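Local coordinates for protein SusD homolog (Bacteroides thetaiotaomicron VPI-5482, PDB 3IHV) that probably binds glycans at the outer membrane of the bacterium, as a SusD-family partner in carbohydrate uptake, at residues 84-88 with 127-131; 92-96 with 141-145. One frame throughout, in Å; residues are numbered along the deposited sequence.

Contact 1 (84-88 with 127-131); sequences LYTGI and FYFEL. With EDO (1,2-ethanediol), chain K.
Two consecutive helices of the TPR-like helical scaffold of the SusD fold, 75-101 and 107-135, pack here as an antiparallel helical hairpin. Residues 84-88 and 127-131 are regular alpha-helix, with I88 N to L84 O at 2.9 Å and L131 N to F127 O at 3.0 Å. The local axes approach to 9.6 Å and cross at -153°, and the closest CA pair is L84 with F127, 5.6 Å apart. The interface is apolar and buries 452 Å². L84 (m,t) points toward the partner helix, its CD1 3.6 Å from L131 CD2 and its CD2 4.0 Å from F127 CB. Y85 starts away from the interface, but its m rotamer swings the ring back so that L131 CD1 sits over one face, 3.7 Å from the centroid; its OH is hydrogen-bonded to V139 O in the loop beyond the second helix. T86 points sideways and does not touch 127-131; its OG1 is hydrogen-bonded to A82 O and, at 3.1 Å, to O2 of an ethanediol probably left from crystallisation. G87, with no side chain, lets the F127 ring come close to the backbone, F127 CE2 3.4 Å from G87 C; an ideal CB on G87 would fall 2.6 Å from F127 CE2, a clash. I88 (m,t) fills the space between F127, Y128 and L131: its CG1 lies 3.7 Å from F127 CB and its CD1 3.4 Å from L131 CD1. The same I88 CD1 lies over one face of the Y128 ring in a CH-pi contact, 3.5 Å from the centroid and 9° off the ring normal.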
ATOM      1  N   LEU A  84       6.623  -8.418  10.611  1.00  6.46           N
ATOM      2  CA  LEU A  84       5.607  -9.293  10.013  1.00  6.71           C
ATOM      3  C   LEU A  84       5.472 -10.542  10.839  1.00  6.76           C
ATOM      4  O   LEU A  84       4.354 -10.993  11.145  1.00  7.61           O
ATOM      5  CB  LEU A  84       5.968  -9.613   8.542  1.00  5.59           C
ATOM      6  CG  LEU A  84       5.743  -8.414   7.594  1.00  6.15           C
ATOM      7  CD1 LEU A  84       6.515  -8.514   6.208  1.00  5.28           C
ATOM      8  CD2 LEU A  84       4.191  -8.204   7.351  1.00  5.03           C
ATOM      9  N   TYR A  85       6.606 -11.151  11.190  1.00  6.37           N
ATOM     10  CA  TYR A  85       6.560 -12.366  12.018  1.00  6.39           C
ATOM     11  C   TYR A  85       5.985 -12.115  13.410  1.00  7.14           C
ATOM     12  O   TYR A  85       5.356 -12.989  13.997  1.00  7.10           O
ATOM     13  CB  TYR A  85       7.920 -13.093  12.026  1.00  6.17           C
ATOM     14  CG  TYR A  85       8.079 -13.952  10.772  1.00  6.84           C
ATOM     15  CD1 TYR A  85       7.312 -15.113  10.613  1.00  7.11           C
ATOM     16  CD2 TYR A  85       8.926 -13.596   9.740  1.00  5.31           C
ATOM     17  CE1 TYR A  85       7.379 -15.883   9.466  1.00  7.27           C
ATOM     18  CE2 TYR A  85       9.011 -14.369   8.578  1.00  5.94           C
ATOM     19  CZ  TYR A  85       8.258 -15.515   8.461  1.00  6.49           C
ATOM     20  OH  TYR A  85       8.335 -16.302   7.338  1.00  6.96           O
ATOM     21  N   THR A  86       6.159 -10.903  13.934  1.00  6.83           N
ATOM     22  CA  THR A  86       5.544 -10.544  15.208  1.00  6.93           C
ATOM     23  C   THR A  86       4.020 -10.494  15.029  1.00  6.83           C
ATOM     24  O   THR A  86       3.264 -10.974  15.877  1.00  7.28           O
ATOM     25  CB  THR A  86       6.097  -9.206  15.717  1.00  8.05           C
ATOM     26  OG1 THR A  86       7.475  -9.375  16.108  1.00  7.44           O
ATOM     27  CG2 THR A  86       5.315  -8.698  16.912  1.00  7.68           C
ATOM     28  N   GLY A  87       3.577  -9.869  13.945  1.00  7.36           N
ATOM     29  CA  GLY A  87       2.155  -9.821  13.625  1.00  6.64           C
ATOM     30  C   GLY A  87       1.582 -11.214  13.568  1.00  6.49           C
ATOM     31  O   GLY A  87       0.519 -11.484  14.145  1.00  6.44           O
ATOM     32  N   ILE A  88       2.288 -12.101  12.868  1.00  6.50           N
ATOM     33  CA  ILE A  88       1.898 -13.516  12.722  1.00  6.83           C
ATOM     34  C   ILE A  88       1.844 -14.206  14.073  1.00  6.53           C
ATOM     35  O   ILE A  88       0.879 -14.940  14.335  1.00  6.41           O
ATOM     36  CB  ILE A  88       2.821 -14.215  11.707  1.00  6.92           C
ATOM     37  CG1 ILE A  88       2.526 -13.664  10.310  1.00  7.39           C
ATOM     38  CG2 ILE A  88       2.660 -15.762  11.713  1.00  8.00           C
ATOM     39  CD1 ILE A  88       3.598 -13.901   9.221  1.00  7.74           C
ATOM     40  N   PHE A 127      -0.367 -10.381   6.515  1.00  6.35           N
ATOM     41  CA  PHE A 127       1.055 -10.414   6.902  1.00  6.64           C
ATOM     42  C   PHE A 127       1.826 -11.415   6.035  1.00  6.35           C
ATOM     43  O   PHE A 127       2.898 -11.094   5.498  1.00  6.56           O
ATOM     44  CB  PHE A 127       1.252 -10.778   8.368  1.00  5.91           C
ATOM     45  CG  PHE A 127       0.567  -9.851   9.340  1.00  6.94           C
ATOM     46  CD1 PHE A 127       0.361  -8.504   9.061  1.00  6.29           C
ATOM     47  CD2 PHE A 127       0.111 -10.342  10.540  1.00  6.23           C
ATOM     48  CE1 PHE A 127      -0.262  -7.670   9.992  1.00  6.56           C
ATOM     49  CE2 PHE A 127      -0.502  -9.522  11.436  1.00  6.61           C
ATOM     50  CZ  PHE A 127      -0.696  -8.206  11.169  1.00  7.39           C
ATOM     51  N   TYR A 128       1.268 -12.601   5.843  1.00  6.00           N
ATOM     52  CA  TYR A 128       1.905 -13.589   4.958  1.00  6.67           C
ATOM     53  C   TYR A 128       1.952 -13.140   3.520  1.00  7.02           C
ATOM     54  O   TYR A 128       2.890 -13.498   2.799  1.00  6.19           O
ATOM     55  CB  TYR A 128       1.302 -14.981   5.042  1.00  7.22           C
ATOM     56  CG  TYR A 128       1.834 -15.787   6.194  1.00  6.50           C
ATOM     57  CD1 TYR A 128       3.105 -16.300   6.173  1.00  7.81           C
ATOM     58  CD2 TYR A 128       1.051 -16.022   7.313  1.00  8.25           C
ATOM     59  CE1 TYR A 128       3.605 -17.030   7.232  1.00  6.66           C
ATOM     60  CE2 TYR A 128       1.541 -16.752   8.369  1.00  8.47           C
ATOM     61  CZ  TYR A 128       2.798 -17.255   8.318  1.00  9.27           C
ATOM     62  OH  TYR A 128       3.257 -17.976   9.389  1.00 11.77           O
ATOM     63  N   PHE A 129       0.949 -12.369   3.076  1.00  6.72           N
ATOM     64  CA  PHE A 129       0.964 -11.867   1.711  1.00  6.96           C
ATOM     65  C   PHE A 129       2.151 -10.947   1.521  1.00  6.99           C
ATOM     66  O   PHE A 129       2.843 -11.042   0.519  1.00  7.76           O
ATOM     67  CB  PHE A 129      -0.351 -11.125   1.399  1.00  6.45           C
ATOM     68  CG  PHE A 129      -0.439 -10.582  -0.022  1.00  8.17           C
ATOM     69  CD1 PHE A 129      -0.062 -11.353  -1.106  1.00  6.42           C
ATOM     70  CD2 PHE A 129      -0.967  -9.352  -0.270  1.00  8.58           C
ATOM     71  CE1 PHE A 129      -0.147 -10.891  -2.392  1.00  7.17           C
ATOM     72  CE2 PHE A 129      -1.069  -8.883  -1.593  1.00 10.35           C
ATOM     73  CZ  PHE A 129      -0.678  -9.679  -2.639  1.00  9.25           C
ATOM     74  N   GLU A 130       2.340 -10.001   2.448  1.00  7.13           N
ATOM     75  CA  GLU A 130       3.496  -9.113   2.382  1.00  7.02           C
ATOM     76  C   GLU A 130       4.792  -9.914   2.378  1.00  6.57           C
ATOM     77  O   GLU A 130       5.697  -9.619   1.590  1.00  6.99           O
ATOM     78  CB  GLU A 130       3.538  -8.077   3.515  1.00  8.50           C
ATOM     79  CG  GLU A 130       2.430  -7.041   3.470  1.00  9.08           C
ATOM     80  CD  GLU A 130       2.644  -5.918   2.440  1.00 11.12           C
ATOM     81  OE1 GLU A 130       3.321  -6.146   1.416  1.00 10.23           O
ATOM     82  OE2 GLU A 130       2.105  -4.797   2.646  1.00 10.46           O
ATOM     83  N   LEU A 131       4.889 -10.901   3.255  1.00  5.99           N
ATOM     84  CA  LEU A 131       6.110 -11.717   3.323  1.00  5.28           C
ATOM     85  C   LEU A 131       6.356 -12.427   2.011  1.00  6.43           C
ATOM     86  O   LEU A 131       7.455 -12.367   1.445  1.00  6.95           O
ATOM     87  CB  LEU A 131       6.058 -12.776   4.438  1.00  5.20           C
ATOM     88  CG  LEU A 131       6.321 -12.330   5.869  1.00  7.91           C
ATOM     89  CD1 LEU A 131       5.990 -13.450   6.873  1.00  5.97           C
ATOM     90  CD2 LEU A 131       7.807 -11.869   5.992  1.00  3.98           C
TER
HETATM   91  C1  EDO K  19       8.460 -13.765  17.565  1.00 33.42           C
HETATM   92  O1  EDO K  19       8.211 -13.352  16.222  1.00 31.80           O
HETATM   93  C2  EDO K  19       7.567 -12.981  18.503  1.00 33.39           C
HETATM   94  O2  EDO K  19       7.701 -11.573  18.275  1.00 34.70           O

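Contact 2 (92-96 with 141-145); sequences NDFLE and MTSTQ
Polar side chains of helix 75-101 hold the start of the short helix 144-147. Residues 92-96 are regular helix, whereas 141-143 are loop and S143, extended at phi/psi -153/161°, occupies the N-cap position, its OG (chi1 p) capping M146 N. The nearest CA pairs are N92 with S143 (5.6 Å) and D93 with T144 (6.0 Å). N92, chi1 m, reaches across so that its ND2 donates to O of selenomethionine M141 at 2.8 Å; one water joins N92 OD1 to M141 O, another N92 ND2 to S143 O. E96 (m,t) extends its carboxylate to T144, whose p rotamer lets OG1 donate to E96 OE1 at 2.6 Å, while T144 N donates to E96 OE2 at 2.9 Å. A third water links E96 OE2 (2.7 Å) to T142 O (2.8 Å). T144 CG2 packs 3.7 Å from D93 CB. The carboxylate thus accepts from the backbone and side chain of T144 together, placing negative charge at the amino end of the short helix.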
ATOM      1  N   ASN A  92      -1.432 -15.810  15.592  1.00  7.32           N
ATOM      2  CA  ASN A  92      -1.384 -17.210  16.054  1.00  6.98           C
ATOM      3  C   ASN A  92      -1.790 -17.323  17.521  1.00  6.72           C
ATOM      4  O   ASN A  92      -2.591 -18.195  17.913  1.00  6.40           O
ATOM      5  CB  ASN A  92       0.036 -17.796  15.902  1.00  6.86           C
ATOM      6  CG  ASN A  92       0.443 -18.110  14.446  1.00  7.25           C
ATOM      7  OD1 ASN A  92      -0.378 -18.215  13.551  1.00  7.61           O
ATOM      8  ND2 ASN A  92       1.739 -18.299  14.241  1.00  8.61           N
ATOM      9  N   ASP A  93      -1.232 -16.443  18.353  1.00  6.09           N
ATOM     10  CA  ASP A  93      -1.481 -16.467  19.787  1.00  7.65           C
ATOM     11  C   ASP A  93      -2.975 -16.263  20.076  1.00  7.06           C
ATOM     12  O   ASP A  93      -3.595 -17.011  20.834  1.00  6.58           O
ATOM     13  CB  ASP A  93      -0.672 -15.338  20.430  1.00  6.94           C
ATOM     14  CG  ASP A  93      -0.839 -15.275  21.924  1.00 11.83           C
ATOM     15  OD1 ASP A  93      -0.462 -16.259  22.619  1.00 12.96           O
ATOM     16  OD2 ASP A  93      -1.401 -14.244  22.386  1.00 15.71           O
ATOM     17  N   PHE A  94      -3.542 -15.246  19.452  1.00  6.90           N
ATOM     18  CA  PHE A  94      -4.973 -14.955  19.592  1.00  7.03           C
ATOM     19  C   PHE A  94      -5.845 -16.142  19.181  1.00  6.95           C
ATOM     20  O   PHE A  94      -6.766 -16.514  19.904  1.00  7.70           O
ATOM     21  CB  PHE A  94      -5.348 -13.726  18.751  1.00  7.42           C
ATOM     22  CG  PHE A  94      -6.813 -13.429  18.783  1.00  6.90           C
ATOM     23  CD1 PHE A  94      -7.350 -12.710  19.835  1.00  8.77           C
ATOM     24  CD2 PHE A  94      -7.646 -13.904  17.807  1.00  8.30           C
ATOM     25  CE1 PHE A  94      -8.704 -12.471  19.917  1.00  7.71           C
ATOM     26  CE2 PHE A  94      -9.043 -13.675  17.890  1.00  8.81           C
ATOM     27  CZ  PHE A  94      -9.538 -12.935  18.944  1.00 11.16           C
ATOM     28  N   LEU A  95      -5.535 -16.737  18.031  1.00  6.71           N
ATOM     29  CA  LEU A  95      -6.286 -17.886  17.502  1.00  7.49           C
ATOM     30  C   LEU A  95      -6.181 -19.126  18.403  1.00  7.96           C
ATOM     31  O   LEU A  95      -7.184 -19.790  18.701  1.00  8.73           O
ATOM     32  CB  LEU A  95      -5.855 -18.195  16.064  1.00  6.92           C
ATOM     33  CG  LEU A  95      -6.211 -17.076  15.079  1.00  5.50           C
ATOM     34  CD1 LEU A  95      -5.469 -17.164  13.761  1.00  4.87           C
ATOM     35  CD2 LEU A  95      -7.761 -17.045  14.841  1.00  6.40           C
ATOM     36  N   GLU A  96      -4.973 -19.441  18.847  1.00  8.12           N
ATOM     37  CA  GLU A  96      -4.758 -20.553  19.777  1.00  8.37           C
ATOM     38  C   GLU A  96      -5.559 -20.358  21.051  1.00  8.78           C
ATOM     39  O   GLU A  96      -6.202 -21.271  21.525  1.00  9.25           O
ATOM     40  CB  GLU A  96      -3.258 -20.653  20.118  1.00  8.56           C
ATOM     41  CG  GLU A  96      -2.428 -21.149  18.945  1.00  8.28           C
ATOM     42  CD  GLU A  96      -0.944 -20.851  19.076  1.00 10.18           C
ATOM     43  OE1 GLU A  96      -0.478 -20.547  20.185  1.00  9.98           O
ATOM     44  OE2 GLU A  96      -0.252 -20.853  18.033  1.00  9.44           O
HETATM   45  N   MSE A 141       5.289 -20.040   9.809  1.00  7.99           N
HETATM   46  CA  MSE A 141       5.410 -20.096  11.260  1.00  8.64           C
HETATM   47  C   MSE A 141       3.999 -20.272  11.798  1.00 10.03           C
HETATM   48  O   MSE A 141       3.313 -19.292  12.150  1.00 11.93           O
HETATM   49  CB  MSE A 141       6.060 -18.804  11.777  1.00  8.36           C
HETATM   50  CG  MSE A 141       6.610 -18.889  13.138  1.00 10.24           C
HETATM   51 SE   MSE A 141       8.216 -20.008  13.251  0.75  7.60          SE
HETATM   52  CE  MSE A 141       9.451 -18.920  12.321  1.00 11.81           C
ATOM     53  N   THR A 142       3.578 -21.527  11.874  1.00  8.90           N
ATOM     54  CA  THR A 142       2.162 -21.815  12.092  1.00  9.52           C
ATOM     55  C   THR A 142       1.634 -21.846  13.489  1.00  9.29           C
ATOM     56  O   THR A 142       0.416 -22.018  13.688  1.00  8.87           O
ATOM     57  CB  THR A 142       1.785 -23.094  11.381  1.00  9.83           C
ATOM     58  OG1 THR A 142       2.666 -24.135  11.796  1.00 12.08           O
ATOM     59  CG2 THR A 142       1.895 -22.876   9.870  1.00 11.74           C
ATOM     60  N   SER A 143       2.513 -21.672  14.462  1.00  8.71           N
ATOM     61  CA  SER A 143       2.088 -21.613  15.853  1.00  8.05           C
ATOM     62  C   SER A 143       3.063 -20.792  16.657  1.00  8.02           C
ATOM     63  O   SER A 143       4.191 -20.545  16.225  1.00  8.34           O
ATOM     64  CB  SER A 143       1.979 -23.016  16.437  1.00  8.68           C
ATOM     65  OG  SER A 143       3.257 -23.583  16.627  1.00  7.12           O
ATOM     66  N   THR A 144       2.616 -20.336  17.824  1.00  7.99           N
ATOM     67  CA  THR A 144       3.490 -19.661  18.752  1.00  8.25           C
ATOM     68  C   THR A 144       4.586 -20.622  19.216  1.00  9.10           C
ATOM     69  O   THR A 144       5.728 -20.220  19.400  1.00  9.45           O
ATOM     70  CB  THR A 144       2.743 -19.119  19.983  1.00  8.25           C
ATOM     71  OG1 THR A 144       2.051 -20.180  20.650  1.00  7.86           O
ATOM     72  CG2 THR A 144       1.759 -18.029  19.564  1.00  8.05           C
ATOM     73  N   GLN A 145       4.249 -21.893  19.385  1.00  9.68           N
ATOM     74  CA  GLN A 145       5.267 -22.889  19.799  1.00 10.09           C
ATOM     75  C   GLN A 145       6.400 -22.945  18.746  1.00 10.45           C
ATOM     76  O   GLN A 145       7.578 -22.950  19.118  1.00 10.55           O
ATOM     77  CB  GLN A 145       4.631 -24.263  19.986  1.00 11.16           C
ATOM     78  CG  GLN A 145       3.737 -24.379  21.201  1.00 15.04           C
ATOM     79  CD  GLN A 145       2.316 -23.745  21.086  1.00 18.77           C
ATOM     80  OE1 GLN A 145       1.864 -23.262  20.016  1.00 15.44           O
ATOM     81  NE2 GLN A 145       1.601 -23.771  22.220  1.00 18.84           N
TER
HETATM   82  O   HOH W   1       4.168 -17.632  15.593  1.00  9.67           O
HETATM   83  O   HOH W   2       0.819 -18.840  10.937  1.00 13.11           O
HETATM   84  O   HOH W   3      -1.388 -21.721  15.763  1.00 14.76           O

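Contacts 1 and 2 lie on successive parts of helix 75-101, their centres 12 Å apart: 84-88 packs on helix 107-135, and 92-96 meets the chain that follows that helix. M141 joins them. Its N lies 2.9 Å from Y128 OH, a probable hydrogen bond, its O is 3.6 Å from I88 CG2, and its CB is 4.0 Å from Y85 CE1. The apolar packing of contact 1 thus borders the polar, water-bridged contact 2 through M141. Contact 2 lies farther out, its centre about 26 Å from the chain centre, against about 14 Å for the centre of contact 1. R124, on helix 107-135, also reaches contact 2 by hydrogen-bonding N92 OD1. Neither contact includes a residue of the two sodium sites.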